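PDB 7DH8: transcriptional regulator fur family from Xanthomonas campestris pv. campestris, which acts as the zinc-dependent regulator of zinc uptake, a Fur-family repressor that probably binds promoter DNA when loaded with zinc. Local coordinates for residues A104-H109 against H127-L132; L121-C126 against G161-C166. All coordinates share one frame; numbering follows the deposited sequence.

Contact 1 of 2, residues A104-H109 against H127-L132; sequences AFVACH and HSAVEL. With ZN (zinc ion), chain B.
Glu131 reaches out from strand 129-131 to the end of strand 104-107 and meets Cys108 at a shared zinc ion. Its chain is fully extended, with CG anti to the backbone N (chi1 -179°), so the carboxylate stands well clear of its own strand. Glu131 OE2 binds the zinc ion at 2.0 Å, and the thiolate SG of Cys108, itself anti to its backbone N, binds it at 2.1 Å. The other oxygen, Glu131 OE1, stays 3.0 Å from the zinc ion, which makes the carboxylate a one-oxygen ligand. This oxygen is occupied instead by the opposing backbone: Glu131 OE1 accepts a weak bond from His109 N (3.4 Å), and water 1 links it to Ala107 O by donating to both. These links should fix the rotation of the carboxylate about its last torsion.

The His109 ring, poorly ordered, lies obliquely against the same side chain, its plane 45° from that of the carboxylate. Glu131 CB sits over one ring face in a CH-pi contact, 4.0 Å from the centroid, while water 2, in the ring plane at the edge, joins His109 NE2 to Glu131 OE2 and Leu132 O. Nearer the other end, Val106 CG1 only brushes Ala129 CB at 4.4 Å, and Pro59 and Leu99 pack on both residues. No backbone-to-backbone hydrogen bond joins the two segments. His97 and His116 complete a four-ligand zinc site between the winged-helix and dimerization domains, consistent with the regulatory metal site of Zur proteins in the Fur family.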
loop_
_atom_site.group_PDB
_atom_site.type_symbol
_atom_site.label_atom_id
_atom_site.label_comp_id
_atom_site.label_asym_id
_atom_site.label_seq_id
_atom_site.Cartn_x
_atom_site.Cartn_y
_atom_site.Cartn_z
ATOM N N ALA A 104 -0.283 -9.544 2.402
ATOM C CA ALA A 104 -0.330 -10.900 1.884
ATOM C C ALA A 104 0.573 -10.968 0.655
ATOM O O ALA A 104 1.074 -9.947 0.161
ATOM C CB ALA A 104 -1.797 -11.351 1.595
ATOM N N PHE A 105 0.906 -12.177 0.264
ATOM C CA PHE A 105 1.969 -12.437 -0.713
ATOM C C PHE A 105 1.403 -13.150 -1.916
ATOM O O PHE A 105 0.478 -13.959 -1.780
ATOM C CB PHE A 105 3.067 -13.292 -0.113
ATOM C CG PHE A 105 3.721 -12.646 1.072
ATOM C CD1 PHE A 105 3.168 -12.777 2.322
ATOM C CD2 PHE A 105 4.825 -11.787 0.904
ATOM C CE1 PHE A 105 3.754 -12.163 3.424
ATOM C CE2 PHE A 105 5.404 -11.148 1.977
ATOM C CZ PHE A 105 4.869 -11.323 3.257
ATOM N N VAL A 106 1.980 -12.897 -3.092
ATOM C CA VAL A 106 1.515 -13.502 -4.340
ATOM C C VAL A 106 2.771 -13.780 -5.151
ATOM O O VAL A 106 3.779 -13.074 -5.016
ATOM C CB VAL A 106 0.511 -12.614 -5.179
ATOM C CG1 VAL A 106 -0.891 -12.555 -4.600
ATOM C CG2 VAL A 106 1.075 -11.155 -5.435
ATOM N N ALA A 107 2.729 -14.820 -5.973
ATOM C CA ALA A 107 3.876 -15.120 -6.809
ATOM C C ALA A 107 3.894 -14.153 -7.986
ATOM O O ALA A 107 2.840 -13.729 -8.487
ATOM C CB ALA A 107 3.842 -16.573 -7.300
ATOM N N CYS A 108 5.092 -13.765 -8.406
ATOM C CA CYS A 108 5.166 -12.940 -9.607
ATOM C C CYS A 108 4.900 -13.803 -10.842
ATOM O O CYS A 108 5.548 -14.836 -11.052
ATOM C CB CYS A 108 6.511 -12.242 -9.734
ATOM S SG CYS A 108 6.656 -11.252 -11.334
ATOM N N HIS A 109 3.944 -13.360 -11.650
ATOM C CA HIS A 109 3.490 -14.056 -12.850
ATOM C C HIS A 109 4.595 -14.124 -13.924
ATOM O O HIS A 109 4.635 -15.114 -14.668
ATOM C CB HIS A 109 2.087 -13.553 -13.217
ATOM C CG HIS A 109 2.067 -12.185 -13.838
ATOM N ND1 HIS A 109 1.230 -11.848 -14.885
ATOM C CD2 HIS A 109 2.812 -11.079 -13.589
ATOM C CE1 HIS A 109 1.449 -10.592 -15.243
ATOM N NE2 HIS A 109 2.407 -10.104 -14.475
ATOM N N HIS A 127 -10.958 -10.927 -2.908
ATOM C CA HIS A 127 -9.539 -10.750 -2.582
ATOM C C HIS A 127 -8.610 -11.251 -3.684
ATOM O O HIS A 127 -7.410 -11.377 -3.432
ATOM C CB HIS A 127 -9.162 -11.432 -1.245
ATOM C CG HIS A 127 -10.157 -11.161 -0.142
ATOM N ND1 HIS A 127 -10.903 -12.154 0.469
ATOM C CD2 HIS A 127 -10.580 -9.991 0.399
ATOM C CE1 HIS A 127 -11.729 -11.609 1.346
ATOM N NE2 HIS A 127 -11.537 -10.297 1.338
ATOM N N SER A 128 -9.114 -11.559 -4.882
ATOM C CA SER A 128 -8.191 -11.871 -5.972
ATOM C C SER A 128 -7.287 -10.672 -6.241
ATOM O O SER A 128 -7.683 -9.510 -6.026
ATOM C CB SER A 128 -8.920 -12.198 -7.285
ATOM O OG SER A 128 -9.662 -11.034 -7.694
ATOM N N ALA A 129 -6.090 -10.964 -6.792
ATOM C CA ALA A 129 -5.125 -9.921 -7.114
ATOM C C ALA A 129 -4.561 -10.186 -8.498
ATOM O O ALA A 129 -4.090 -11.286 -8.801
ATOM C CB ALA A 129 -3.995 -9.851 -6.103
ATOM N N VAL A 130 -4.648 -9.191 -9.358
ATOM C CA VAL A 130 -4.150 -9.347 -10.723
ATOM C C VAL A 130 -2.975 -8.401 -10.882
ATOM O O VAL A 130 -3.109 -7.197 -10.626
ATOM C CB VAL A 130 -5.226 -9.045 -11.772
ATOM C CG1 VAL A 130 -4.594 -9.153 -13.205
ATOM C CG2 VAL A 130 -6.395 -10.023 -11.647
ATOM N N GLU A 131 -1.865 -8.924 -11.405
ATOM C CA GLU A 131 -0.634 -8.178 -11.571
ATOM C C GLU A 131 -0.564 -7.658 -12.996
ATOM O O GLU A 131 -0.567 -8.453 -13.920
ATOM C CB GLU A 131 0.583 -9.062 -11.323
ATOM C CG GLU A 131 1.891 -8.242 -11.486
ATOM C CD GLU A 131 3.151 -9.054 -11.187
ATOM O OE1 GLU A 131 3.044 -10.194 -10.681
ATOM O OE2 GLU A 131 4.277 -8.536 -11.434
ATOM N N LEU A 132 -0.438 -6.346 -13.164
ATOM C CA LEU A 132 -0.289 -5.756 -14.484
ATOM C C LEU A 132 1.171 -5.353 -14.688
ATOM O O LEU A 132 2.034 -5.537 -13.820
ATOM C CB LEU A 132 -1.236 -4.550 -14.631
ATOM C CG LEU A 132 -2.725 -4.794 -14.307
ATOM C CD1 LEU A 132 -3.557 -3.575 -14.688
ATOM C CD2 LEU A 132 -3.233 -6.030 -15.066
HETATM ZN ZN ZN B . 5.944 -9.425 -10.693
HETATM O O HOH W 1 1.318 -11.685 -9.206
HETATM O O HOH W 2 4.196 -7.669 -14.138
#

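Contact 2 of 2, residues L121-C126 against G161-C166; sequences LICDRC and GLCAKC. With ZN (zinc ion), chain C.
Two CxxC pairs, one where strand 119-123 runs into its turn and the other at the start of the C-terminal helix, close a Cys4 zinc site. Cys123 SG and Cys126 SG bind the ion from one segment, at 2.3 and 2.2 Å, and Cys163 SG and Cys166 SG from the other, both at 2.4 Å. Different torsions bring the four sulfurs together: Cys123 SG is anti to its backbone N, Cys126 SG and Cys163 SG take the crowded position between N and the carbonyl carbon, and Cys166 SG is anti to its carbonyl carbon.

Backbone N-H groups point at two of the thiolates, Cys123 and Cys163. Cys123 SG accepts three bonds: from Arg125 N and Cys126 N of its own turn and, across the contact, from Cys163 N at 3.3 Å and nearly straight (171°). Cys163, at the N-cap of helix 164-168, accepts from Cys166 N through SG. Such bonds would spread the negative charge of the sulfurs and hold the turn and the helix start in shape.

Beside the metal, Asp124 N donates to Gly161 O at 2.6 Å, almost along the C=O axis, a short bond that ties the turn to the chain leaving strand 151-160. Gly161 N returns a weak bond to Asp124 OD1. On the outer side, Arg125 bends at chi3 (-45°) and crosses Leu162 obliquely, so that Leu162 CD2 lies over one face of the guanidinium, while Arg125 CB rests 4.0 Å from Cys166 SG. Phe150 of the second subunit packs on Cys123 and Cys163, and Gly161 and Leu162 extend the sheet into that subunit. A CxxC turn paired with a CxxC helix start forms the structural Cys4 zinc site found in many Fur-family dimerization domains.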
loop_
_atom_site.group_PDB
_atom_site.type_symbol
_atom_site.label_atom_id
_atom_site.label_comp_id
_atom_site.label_asym_id
_atom_site.label_seq_id
_atom_site.Cartn_x
_atom_site.Cartn_y
_atom_site.Cartn_z
ATOM N N LEU A 121 -4.540 -5.106 -9.379
ATOM C CA LEU A 121 -5.968 -4.940 -9.159
ATOM C C LEU A 121 -6.361 -5.922 -8.065
ATOM O O LEU A 121 -6.202 -7.129 -8.239
ATOM C CB LEU A 121 -6.771 -5.243 -10.429
ATOM C CG LEU A 121 -6.312 -4.531 -11.722
ATOM C CD1 LEU A 121 -7.078 -5.011 -12.911
ATOM C CD2 LEU A 121 -6.397 -2.995 -11.515
ATOM N N ILE A 122 -6.861 -5.428 -6.948
ATOM C CA ILE A 122 -7.162 -6.288 -5.813
ATOM C C ILE A 122 -8.638 -6.157 -5.520
ATOM O O ILE A 122 -9.119 -5.067 -5.235
ATOM C CB ILE A 122 -6.300 -5.939 -4.586
ATOM C CG1 ILE A 122 -4.828 -6.052 -4.928
ATOM C CG2 ILE A 122 -6.587 -6.931 -3.384
ATOM C CD1 ILE A 122 -3.911 -5.438 -3.748
ATOM N N CYS A 123 -9.392 -7.259 -5.663
ATOM C CA CYS A 123 -10.824 -7.154 -5.495
ATOM C C CYS A 123 -11.096 -7.014 -4.007
ATOM O O CYS A 123 -10.585 -7.799 -3.213
ATOM C CB CYS A 123 -11.542 -8.385 -6.061
ATOM S SG CYS A 123 -13.303 -8.344 -5.805
ATOM N N ASP A 124 -11.948 -6.054 -3.645
ATOM C CA ASP A 124 -12.323 -5.869 -2.252
ATOM C C ASP A 124 -13.107 -7.059 -1.701
ATOM O O ASP A 124 -13.075 -7.299 -0.497
ATOM C CB ASP A 124 -13.176 -4.610 -2.098
ATOM C CG ASP A 124 -12.405 -3.325 -2.385
ATOM O OD1 ASP A 124 -11.148 -3.326 -2.387
ATOM O OD2 ASP A 124 -13.088 -2.296 -2.601
ATOM N N ARG A 125 -13.858 -7.777 -2.535
ATOM C CA ARG A 125 -14.804 -8.761 -1.997
ATOM C C ARG A 125 -14.221 -10.184 -1.983
ATOM O O ARG A 125 -14.260 -10.864 -0.952
ATOM C CB ARG A 125 -16.102 -8.683 -2.806
ATOM C CG ARG A 125 -17.195 -9.757 -2.370
ATOM C CD ARG A 125 -18.567 -9.413 -2.919
ATOM N NE ARG A 125 -18.867 -8.007 -2.729
ATOM C CZ ARG A 125 -19.585 -7.307 -3.595
ATOM N NH1 ARG A 125 -20.067 -7.929 -4.666
ATOM N NH2 ARG A 125 -19.813 -6.004 -3.394
ATOM N N CYS A 126 -13.628 -10.637 -3.084
ATOM C CA CYS A 126 -13.135 -12.005 -3.187
ATOM C C CYS A 126 -11.630 -12.089 -2.992
ATOM O O CYS A 126 -11.085 -13.211 -2.946
ATOM C CB CYS A 126 -13.512 -12.603 -4.557
ATOM S SG CYS A 126 -12.544 -11.990 -5.999
ATOM N N GLY A 161 -11.399 -2.094 -5.554
ATOM C CA GLY A 161 -12.706 -2.121 -6.200
ATOM C C GLY A 161 -13.159 -3.570 -6.303
ATOM O O GLY A 161 -12.781 -4.433 -5.469
ATOM N N LEU A 162 -13.904 -3.873 -7.369
ATOM C CA LEU A 162 -14.502 -5.195 -7.548
ATOM C C LEU A 162 -14.055 -5.810 -8.866
ATOM O O LEU A 162 -14.106 -5.147 -9.918
ATOM C CB LEU A 162 -16.021 -5.107 -7.539
ATOM C CG LEU A 162 -16.636 -4.633 -6.199
ATOM C CD1 LEU A 162 -18.166 -4.434 -6.319
ATOM C CD2 LEU A 162 -16.251 -5.549 -5.020
ATOM N N CYS A 163 -13.665 -7.084 -8.818
ATOM C CA CYS A 163 -13.363 -7.755 -10.074
ATOM C C CYS A 163 -14.655 -7.990 -10.877
ATOM O O CYS A 163 -15.766 -7.743 -10.398
ATOM C CB CYS A 163 -12.628 -9.052 -9.807
ATOM S SG CYS A 163 -13.845 -10.380 -9.163
ATOM N N ALA A 164 -14.502 -8.373 -12.160
ATOM C CA ALA A 164 -15.667 -8.534 -13.020
ATOM C C ALA A 164 -16.677 -9.497 -12.425
ATOM O O ALA A 164 -17.882 -9.254 -12.497
ATOM C CB ALA A 164 -15.281 -9.064 -14.391
ATOM N N LYS A 165 -16.211 -10.615 -11.878
ATOM C CA LYS A 165 -17.156 -11.609 -11.320
ATOM C C LYS A 165 -17.992 -10.998 -10.202
ATOM O O LYS A 165 -19.219 -11.135 -10.168
ATOM C CB LYS A 165 -16.391 -12.811 -10.750
ATOM C CG LYS A 165 -16.029 -13.863 -11.718
ATOM C CD LYS A 165 -14.919 -13.508 -12.697
ATOM C CE LYS A 165 -14.436 -14.805 -13.352
ATOM N NZ LYS A 165 -13.909 -15.695 -12.256
ATOM N N CYS A 166 -17.331 -10.312 -9.260
ATOM C CA CYS A 166 -18.054 -9.756 -8.128
ATOM C C CYS A 166 -18.940 -8.583 -8.537
ATOM O O CYS A 166 -20.040 -8.429 -7.992
ATOM C CB CYS A 166 -17.082 -9.329 -7.016
ATOM S SG CYS A 166 -16.186 -10.723 -6.193
HETATM ZN ZN ZN C . -13.886 -10.386 -6.799
#

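In the fold
Contact 2 supplies all four ligands of one zinc ion, contact 1 two of the four of another, the ions about 20 Å and the contact centres 13 Å apart. Strand 129-131 of contact 1 runs antiparallel to strand 119-123 of contact 2: Val130 N lies 2.8 Å from Leu121 O and Cys123 N 2.8 Å from Ser128 O, both probable hydrogen bonds. Segments 121-126 and 127-132 are consecutive, so the hairpin carries the Cys123-Cys126 pair in its turn and Glu131 on its returning strand. The Cys4 site thus holds one end of the hairpin to the C-terminal helix, while Glu131 links the other end to the loop after strand 104-107 at the probable regulatory site.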